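Local coordinates for protein antibiotic biosynthesis monooxygenase (PDB 2RIL) that is a putative monooxygenase of the antibiotic biosynthesis monooxygenase family, built as a dimer of alpha+beta subunits, whose own reaction and substrate are not established, at residues A[24-29]-A[40-45]; A[34-39]-A[69-74]; A[63-68]-A[91-96]. All coordinates share one frame; numbering follows the deposited sequence. Where two conformers were deposited one is given.

Interaction 1: A[24-29]-A[40-45]. With ACT (acetate ion), chain C.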
# COMPACT_ATOMS: atom_id res chain seq x y z
N GLU A 24 -13.08 12.00 4.89
CA GLU A 24 -13.87 12.16 6.11
C GLU A 24 -14.61 10.85 6.46
O GLU A 24 -14.72 10.50 7.63
CB GLU A 24 -14.78 13.40 5.95
CG GLU A 24 -13.93 14.67 5.96
CD GLU A 24 -14.65 15.98 5.70
OE1 GLU A 24 -15.88 16.03 5.79
OE2 GLU A 24 -13.94 16.99 5.42
N TYR A 25 -15.05 10.11 5.44
CA TYR A 25 -15.61 8.76 5.63
C TYR A 25 -14.56 7.85 6.25
O TYR A 25 -14.82 7.17 7.25
CB TYR A 25 -16.07 8.21 4.25
CG TYR A 25 -16.51 6.77 4.22
CD1 TYR A 25 -15.61 5.74 3.94
CD2 TYR A 25 -17.84 6.46 4.38
CE1 TYR A 25 -16.05 4.40 3.90
CE2 TYR A 25 -18.28 5.15 4.33
CZ TYR A 25 -17.40 4.14 4.08
OH TYR A 25 -17.89 2.84 4.04
N TRP A 26 -13.36 7.90 5.70
CA TRP A 26 -12.27 7.09 6.19
C TRP A 26 -11.99 7.44 7.66
O TRP A 26 -11.82 6.54 8.49
CB TRP A 26 -11.04 7.26 5.31
CG TRP A 26 -9.90 6.45 5.89
CD1 TRP A 26 -9.62 5.13 5.68
CD2 TRP A 26 -8.94 6.89 6.86
NE1 TRP A 26 -8.53 4.74 6.40
CE2 TRP A 26 -8.09 5.81 7.14
CE3 TRP A 26 -8.71 8.11 7.50
CZ2 TRP A 26 -7.05 5.91 8.04
CZ3 TRP A 26 -7.69 8.19 8.39
CH2 TRP A 26 -6.84 7.10 8.64
N GLU A 27 -11.95 8.73 8.00
CA GLU A 27 -11.69 9.15 9.37
C GLU A 27 -12.69 8.63 10.38
O GLU A 27 -12.32 8.23 11.47
CB GLU A 27 -11.66 10.67 9.45
CG GLU A 27 -10.44 11.31 8.77
CD GLU A 27 -10.57 12.81 8.63
OE1 GLU A 27 -11.68 13.26 8.23
OE2 GLU A 27 -9.55 13.52 8.90
N ALA A 28 -13.97 8.64 10.00
CA ALA A 28 -15.00 8.10 10.88
C ALA A 28 -14.77 6.62 11.19
O ALA A 28 -14.93 6.19 12.34
CB ALA A 28 -16.40 8.36 10.27
N HIS A 29 -14.36 5.88 10.17
CA HIS A 29 -14.00 4.49 10.33
C HIS A 29 -12.73 4.28 11.15
O HIS A 29 -12.70 3.41 12.00
CB HIS A 29 -13.95 3.78 8.99
CG HIS A 29 -15.30 3.62 8.38
ND1 HIS A 29 -16.01 4.68 7.87
CD2 HIS A 29 -16.08 2.52 8.20
CE1 HIS A 29 -17.17 4.24 7.40
NE2 HIS A 29 -17.24 2.94 7.60
N LEU A 40 -2.65 -0.74 16.18
CA LEU A 40 -1.37 -0.12 16.47
C LEU A 40 -1.16 1.23 15.84
O LEU A 40 -0.83 2.17 16.57
CB LEU A 40 -0.15 -1.03 16.21
CG LEU A 40 -0.15 -2.32 17.02
CD1 LEU A 40 0.92 -3.34 16.52
CD2 LEU A 40 -0.01 -2.01 18.52
N SER A 41 -1.35 1.35 14.53
CA SER A 41 -1.10 2.59 13.86
C SER A 41 -1.69 2.56 12.46
O SER A 41 -2.06 1.48 11.95
CB SER A 41 0.39 2.87 13.82
OG SER A 41 1.05 1.92 13.05
N THR A 42 -1.77 3.74 11.82
CA THR A 42 -2.19 3.79 10.44
C THR A 42 -1.56 4.97 9.71
O THR A 42 -1.16 5.95 10.34
CB THR A 42 -3.72 3.86 10.34
OG1 THR A 42 -4.14 3.37 9.07
CG2 THR A 42 -4.22 5.28 10.57
N GLN A 43 -1.48 4.82 8.40
CA GLN A 43 -1.02 5.88 7.52
C GLN A 43 -1.91 5.91 6.30
O GLN A 43 -1.83 5.01 5.43
CB GLN A 43 0.43 5.67 7.10
CG GLN A 43 1.43 5.73 8.23
CD GLN A 43 2.81 5.45 7.73
OE1 GLN A 43 3.06 4.35 7.29
NE2 GLN A 43 3.65 6.46 7.70
N LEU A 44 -2.75 6.93 6.21
CA LEU A 44 -3.60 7.08 5.02
C LEU A 44 -2.77 7.86 4.03
O LEU A 44 -2.32 8.97 4.31
CB LEU A 44 -4.85 7.92 5.34
CG LEU A 44 -5.82 8.09 4.14
CD1 LEU A 44 -6.43 6.79 3.66
CD2 LEU A 44 -6.87 9.14 4.50
N HIS A 45 -2.53 7.27 2.85
CA HIS A 45 -1.72 7.86 1.79
C HIS A 45 -2.65 8.45 0.71
O HIS A 45 -3.63 7.81 0.29
CB HIS A 45 -0.85 6.79 1.15
CG HIS A 45 0.23 6.25 2.03
ND1 HIS A 45 -0.01 5.37 3.08
CD2 HIS A 45 1.58 6.42 1.97
CE1 HIS A 45 1.16 5.04 3.62
NE2 HIS A 45 2.13 5.63 2.94
C ACT C . 3.46 0.77 15.22
O ACT C . 3.12 1.14 14.09
OXT ACT C . 4.29 -0.15 15.18
CH3 ACT C . 2.94 1.38 16.49

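Interaction 2: A[34-39]-A[69-74]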
# COMPACT_ATOMS: atom_id res chain seq x y z
N ALA A 34 -9.64 2.56 15.81
CA ALA A 34 -8.57 2.96 16.70
C ALA A 34 -8.87 2.64 18.14
O ALA A 34 -7.95 2.60 18.98
CB ALA A 34 -8.24 4.47 16.50
N GLN A 35 -10.15 2.39 18.44
CA GLN A 35 -10.61 1.96 19.76
C GLN A 35 -10.60 0.48 20.02
O GLN A 35 -10.93 0.02 21.14
CB GLN A 35 -12.03 2.50 19.99
CG GLN A 35 -12.04 4.01 20.01
CD GLN A 35 -11.30 4.52 21.24
OE1 GLN A 35 -11.58 4.09 22.38
NE2 GLN A 35 -10.32 5.40 21.03
N GLN A 36 -10.22 -0.29 19.01
CA GLN A 36 -10.34 -1.74 19.07
C GLN A 36 -9.07 -2.35 19.57
O GLN A 36 -7.96 -1.85 19.28
CB GLN A 36 -10.71 -2.31 17.71
CG GLN A 36 -11.98 -1.71 17.13
CD GLN A 36 -13.13 -1.79 18.06
OE1 GLN A 36 -13.44 -2.86 18.62
NE2 GLN A 36 -13.80 -0.66 18.22
N PRO A 37 -9.18 -3.43 20.34
CA PRO A 37 -7.98 -4.11 20.77
C PRO A 37 -7.06 -4.51 19.61
O PRO A 37 -7.50 -5.00 18.60
CB PRO A 37 -8.53 -5.36 21.49
CG PRO A 37 -9.83 -4.94 21.99
CD PRO A 37 -10.38 -4.09 20.88
N GLY A 38 -5.78 -4.26 19.78
CA GLY A 38 -4.80 -4.70 18.80
C GLY A 38 -4.48 -3.65 17.74
O GLY A 38 -3.55 -3.84 16.96
N TYR A 39 -5.21 -2.54 17.68
CA TYR A 39 -4.91 -1.50 16.73
C TYR A 39 -3.61 -0.82 17.10
O TYR A 39 -3.48 -0.39 18.24
CB TYR A 39 -5.98 -0.44 16.74
CG TYR A 39 -5.75 0.71 15.79
CD1 TYR A 39 -6.21 0.62 14.50
CD2 TYR A 39 -5.14 1.87 16.21
CE1 TYR A 39 -6.08 1.67 13.63
CE2 TYR A 39 -4.95 2.94 15.33
CZ TYR A 39 -5.47 2.81 14.04
OH TYR A 39 -5.41 3.84 13.12
N TYR A 69 -9.49 -9.12 12.51
CA TYR A 69 -10.74 -9.76 12.09
C TYR A 69 -11.86 -9.50 13.08
O TYR A 69 -12.99 -9.28 12.67
CB TYR A 69 -10.58 -11.26 11.87
CG TYR A 69 -9.61 -11.69 10.83
CD1 TYR A 69 -9.63 -11.16 9.58
CD2 TYR A 69 -8.75 -12.76 11.10
CE1 TYR A 69 -8.68 -11.60 8.60
CE2 TYR A 69 -7.88 -13.21 10.15
CZ TYR A 69 -7.86 -12.63 8.91
OH TYR A 69 -6.94 -13.15 8.02
N GLN A 70 -11.51 -9.54 14.35
CA GLN A 70 -12.46 -9.26 15.44
C GLN A 70 -13.02 -7.80 15.30
O GLN A 70 -14.23 -7.56 15.39
CB GLN A 70 -11.77 -9.62 16.81
CG GLN A 70 -11.58 -11.20 17.02
CD GLN A 70 -10.58 -11.70 18.17
OE1 GLN A 70 -10.18 -10.93 19.05
NE2 GLN A 70 -10.19 -12.99 18.12
N ALA A 71 -12.13 -6.83 14.99
CA ALA A 71 -12.45 -5.42 14.85
C ALA A 71 -13.29 -5.20 13.59
O ALA A 71 -14.27 -4.45 13.59
CB ALA A 71 -11.17 -4.62 14.74
N ALA A 72 -12.93 -5.88 12.50
CA ALA A 72 -13.70 -5.77 11.24
C ALA A 72 -15.16 -6.27 11.38
O ALA A 72 -16.11 -5.65 10.84
CB ALA A 72 -12.98 -6.51 10.09
N GLN A 73 -15.34 -7.36 12.12
CA GLN A 73 -16.69 -7.90 12.40
C GLN A 73 -17.48 -6.88 13.22
O GLN A 73 -18.64 -6.57 12.91
CB GLN A 73 -16.58 -9.23 13.15
CG GLN A 73 -17.98 -9.83 13.48
CD GLN A 73 -18.04 -11.11 14.33
OE1 GLN A 73 -17.21 -12.00 14.20
NE2 GLN A 73 -19.14 -11.25 15.14
N LYS A 74 -16.85 -6.32 14.24
CA LYS A 74 -17.52 -5.26 15.02
C LYS A 74 -17.89 -4.02 14.21
O LYS A 74 -18.97 -3.43 14.41
CB LYS A 74 -16.73 -4.86 16.26
CG LYS A 74 -16.55 -5.96 17.29
CD LYS A 74 -15.90 -5.38 18.54
CE LYS A 74 -15.66 -6.44 19.62
NZ LYS A 74 -14.27 -7.01 19.64
O HOH W 1 -12.63 -5.60 18.30

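Interaction 3: A[63-68]-A[91-96]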
# COMPACT_ATOMS: atom_id res chain seq x y z
N GLN A 63 -1.86 -5.73 15.80
CA GLN A 63 -1.05 -6.67 16.58
C GLN A 63 -1.14 -8.12 16.11
O GLN A 63 -0.21 -8.91 16.27
CB GLN A 63 -1.51 -6.59 18.02
CG GLN A 63 -0.62 -7.38 18.97
CD GLN A 63 0.73 -6.66 19.19
OE1 GLN A 63 0.75 -5.48 19.63
NE2 GLN A 63 1.84 -7.33 18.86
N SER A 64 -2.29 -8.50 15.52
CA SER A 64 -2.51 -9.85 15.02
C SER A 64 -3.63 -9.88 14.04
O SER A 64 -4.48 -8.97 14.03
CB SER A 64 -2.88 -10.79 16.19
OG SER A 64 -4.10 -10.44 16.78
N GLU A 65 -3.65 -10.95 13.26
CA GLU A 65 -4.78 -11.22 12.37
C GLU A 65 -6.08 -11.30 13.19
O GLU A 65 -7.11 -10.74 12.77
CB GLU A 65 -4.60 -12.56 11.63
CG GLU A 65 -3.63 -12.56 10.51
CD GLU A 65 -3.51 -13.92 9.85
OE1 GLU A 65 -4.54 -14.45 9.41
OE2 GLU A 65 -2.40 -14.45 9.77
N ALA A 66 -6.06 -12.04 14.30
CA ALA A 66 -7.25 -12.19 15.12
C ALA A 66 -7.82 -10.85 15.53
O ALA A 66 -9.04 -10.61 15.49
CB ALA A 66 -6.92 -13.03 16.37
N ASP A 67 -6.94 -9.95 16.00
CA ASP A 67 -7.41 -8.63 16.41
C ASP A 67 -8.05 -7.87 15.28
O ASP A 67 -9.14 -7.24 15.43
CB ASP A 67 -6.33 -7.82 17.07
CG ASP A 67 -5.93 -8.34 18.43
OD1 ASP A 67 -6.72 -9.06 19.02
OD2 ASP A 67 -4.85 -7.98 18.96
N PHE A 68 -7.41 -7.88 14.13
CA PHE A 68 -8.03 -7.22 13.00
C PHE A 68 -9.40 -7.79 12.61
O PHE A 68 -10.36 -7.03 12.41
CB PHE A 68 -7.10 -7.27 11.77
CG PHE A 68 -7.77 -6.73 10.55
CD1 PHE A 68 -7.84 -5.37 10.35
CD2 PHE A 68 -8.41 -7.58 9.68
CE1 PHE A 68 -8.56 -4.86 9.28
CE2 PHE A 68 -9.12 -7.06 8.59
CZ PHE A 68 -9.19 -5.70 8.41
N PRO A 91 -9.79 -4.21 0.94
CA PRO A 91 -8.86 -4.46 2.03
C PRO A 91 -8.32 -5.88 1.99
O PRO A 91 -9.05 -6.85 1.69
CB PRO A 91 -9.73 -4.28 3.28
CG PRO A 91 -11.15 -4.52 2.80
CD PRO A 91 -11.17 -3.97 1.42
N ALA A 92 -7.05 -6.02 2.32
CA ALA A 92 -6.43 -7.31 2.56
C ALA A 92 -5.31 -7.17 3.57
O ALA A 92 -4.74 -6.08 3.71
CB ALA A 92 -5.92 -7.92 1.22
N LEU A 93 -4.98 -8.28 4.22
CA LEU A 93 -3.88 -8.32 5.20
C LEU A 93 -2.62 -8.86 4.55
O LEU A 93 -2.67 -9.74 3.69
CB LEU A 93 -4.21 -9.21 6.40
CG LEU A 93 -5.32 -8.73 7.31
CD1 LEU A 93 -5.42 -9.69 8.54
CD2 LEU A 93 -5.16 -7.26 7.72
N TYR A 94 -1.48 -8.35 5.03
CA TYR A 94 -0.15 -8.60 4.49
C TYR A 94 0.87 -8.75 5.58
O TYR A 94 0.66 -8.26 6.71
CB TYR A 94 0.30 -7.36 3.63
CG TYR A 94 -0.53 -7.19 2.40
CD1 TYR A 94 -1.76 -6.54 2.43
CD2 TYR A 94 -0.09 -7.66 1.17
CE1 TYR A 94 -2.54 -6.44 1.31
CE2 TYR A 94 -0.87 -7.54 0.02
CZ TYR A 94 -2.10 -6.93 0.09
OH TYR A 94 -2.97 -6.87 -1.00
N ARG A 95 1.99 -9.36 5.22
CA ARG A 95 3.20 -9.25 6.05
C ARG A 95 4.35 -8.83 5.16
O ARG A 95 4.34 -9.09 3.95
CB ARG A 95 3.51 -10.53 6.80
CG ARG A 95 2.53 -10.66 7.98
CD ARG A 95 3.06 -11.44 9.15
NE ARG A 95 2.02 -11.68 10.16
CZ ARG A 95 1.10 -12.63 10.11
NH1 ARG A 95 1.06 -13.50 9.09
NH2 ARG A 95 0.20 -12.71 11.09
N VAL A 96 5.34 -8.18 5.72
CA VAL A 96 6.50 -7.73 4.95
C VAL A 96 7.43 -8.92 4.74
O VAL A 96 7.80 -9.60 5.70
CB VAL A 96 7.24 -6.57 5.65
CG1 VAL A 96 8.52 -6.19 4.88
CG2 VAL A 96 6.31 -5.33 5.78

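Interaction 1: A[24-29]-A[40-45]
The indole of Trp26 lies over the side chain of Leu44, with one face resting on both methyls. This is helix-on-sheet packing in the dimeric alpha-beta barrel fold. Helix 19-33 lies on strand 39-47, an outermost strand of the subunit's own antiparallel sheet. CD1 of Leu44 sits above the five-membered ring, 3.9 Å from its centroid and only 4° off the ring normal, a CH-pi contact. The other methyl serves the six-membered ring: Leu44 CD2 is 3.7 Å from Trp26 CE3. The leucine thus spans both rings of the indole.

Thr42, two residues back on the same strand, meets the rim of the ring instead. Its methyl CG2 is 3.7 Å from Trp26 CH2. Thr42 OG1 lies near the indole plane, 4.0 Å from Trp26 CZ2, but its hydrogen bond goes to Asn58 on the adjacent strand 56-62. The polar atom is therefore satisfied at a buried contact that is otherwise apolar. The first torsion of Trp26 sets CG anti to its own nitrogen (chi1 177°), which sends the indole off the helix toward the strand.

The second subunit reaches the same place. Its Arg98 packs on Trp26 and its Ile97 on Leu44, and its strand pairs with Leu44 and His45, so the sheet continues across the interface. At the other end of the segment, Leu40 and Ser41 both face Ile61 in a classic beta bulge. On the helix, His29 folds back on its own turn. His29 ND1 donates to Tyr25 O at 2.8 Å, from above the carbonyl plane, and that oxygen also accepts from His29 N.

Interaction 2: A[34-39]-A[69-74]
Gln36 lays the base of its side chain against Ala71. Gln36 CB is 3.8 Å from Ala71 CB, and Gln36 CG lies 3.9 Å from the same methyl. The alanine is small and buried, so the backbones can come close: the CA atoms of Gln36 and Ala71 are 6.0 Å apart. Beyond CG the glutamine chain does not run straight. It bends at chi2 (-53°), and the amide is carried to one side of Ala71, toward Lys74.

The two ends of that amide have different roles. Gln36 NE2 donates to Phe32 O, in the last turn of helix 19-33. This bond ties down one end of the amide and helps to fix which end faces Lys74. Gln36 OE1 then comes to 3.5 Å from Lys74 CD, so the oxygen meets the aliphatic part of the lysine.

Here the loop between helix 19-33 and strand 39-47 packs on helix 65-79, within the ferredoxin-like alpha+beta subunit. The loop makes a type II beta turn from Gln36 to Tyr39, with Gly38 in the position of positive phi. Met33 of helix 19-33 also touches Ala71.

Lys74 is extended as far as CE and then turns at its last torsion (chi4 97°), which brings the ammonium round toward the loop. A water lies between the two polar ends. It donates to Gln36 OE1 at 2.9 Å. Its distance to Lys74 NZ is 2.5 Å, shorter than a normal hydrogen bond, so that link is doubtful in detail.

Interaction 3: A[63-68]-A[91-96]
This is a helix-on-strand contact, apolar on one side and charged on the other, where the first turn of helix 65-79 meets strand 92-98. Leu93 supplies the apolar part. Its CD2 lies over one face of the Phe68 ring, 3.9 Å from the ring centroid and 15° off the normal, a CH-pi contact displaced toward CG and CD2. The other methyl fits between two helix residues: Leu93 CD1 is 3.8 Å from Phe68 CD2 and 3.9 Å from Glu65 CG. With chi1 at 174°, the Phe68 ring leaves its helix beside the carbonyl carbon and lies where Leu93 can cover it. Trp62 meets the same ring edge to face.

Glu65 and Arg95 supply the charged part. Their side chains cross at about a right angle. Arg95 NH2 reaches Glu65 OE2 at 3.4 Å, a weak hydrogen bond within a salt bridge. The oxygen approaches the guanidinium at its edge, yet the carboxylate and guanidinium planes are turned 51° apart, so the groups are not paired flat. Both have stronger partners: Glu65 OE1 accepts from Tyr69 OH, while Arg95 NE donates to Pro5 O and Arg95 NH2 to Ala4 O. Ile48 of the second subunit packs on both Glu65 and Arg95.

The helix start is capped by Ser64, whose OG accepts from Asp67 N at 3.0 Å. Strand 92-98 borders the sheet within this subunit and pairs with a strand of the second subunit through Tyr94, Arg95 and Val96. Such an edge strand, covered by a helix and joined to a partner's strand, is typical of the dimeric alpha-beta barrel.

Interaction 1 is the buried one, while interactions 2 and 3 are only partly buried. Interactions 1 and 3 put different helices on the two outermost strands of one sheet, and both also touch the second subunit. Interaction 2 lies away from that interface and shares helix 65-79 with interaction 3. Its loop leads straight into the strand of interaction 1, and Gly38 O is 2.8 Å from Gln63 N of interaction 3, a probable hydrogen bond. The chemistry follows position. Interaction 1 is an aromatic and aliphatic fit, interaction 2 sets a small methyl contact beside a water lying between an amide and a lysine, and interaction 3 sets a weak salt bridge beside its apolar part.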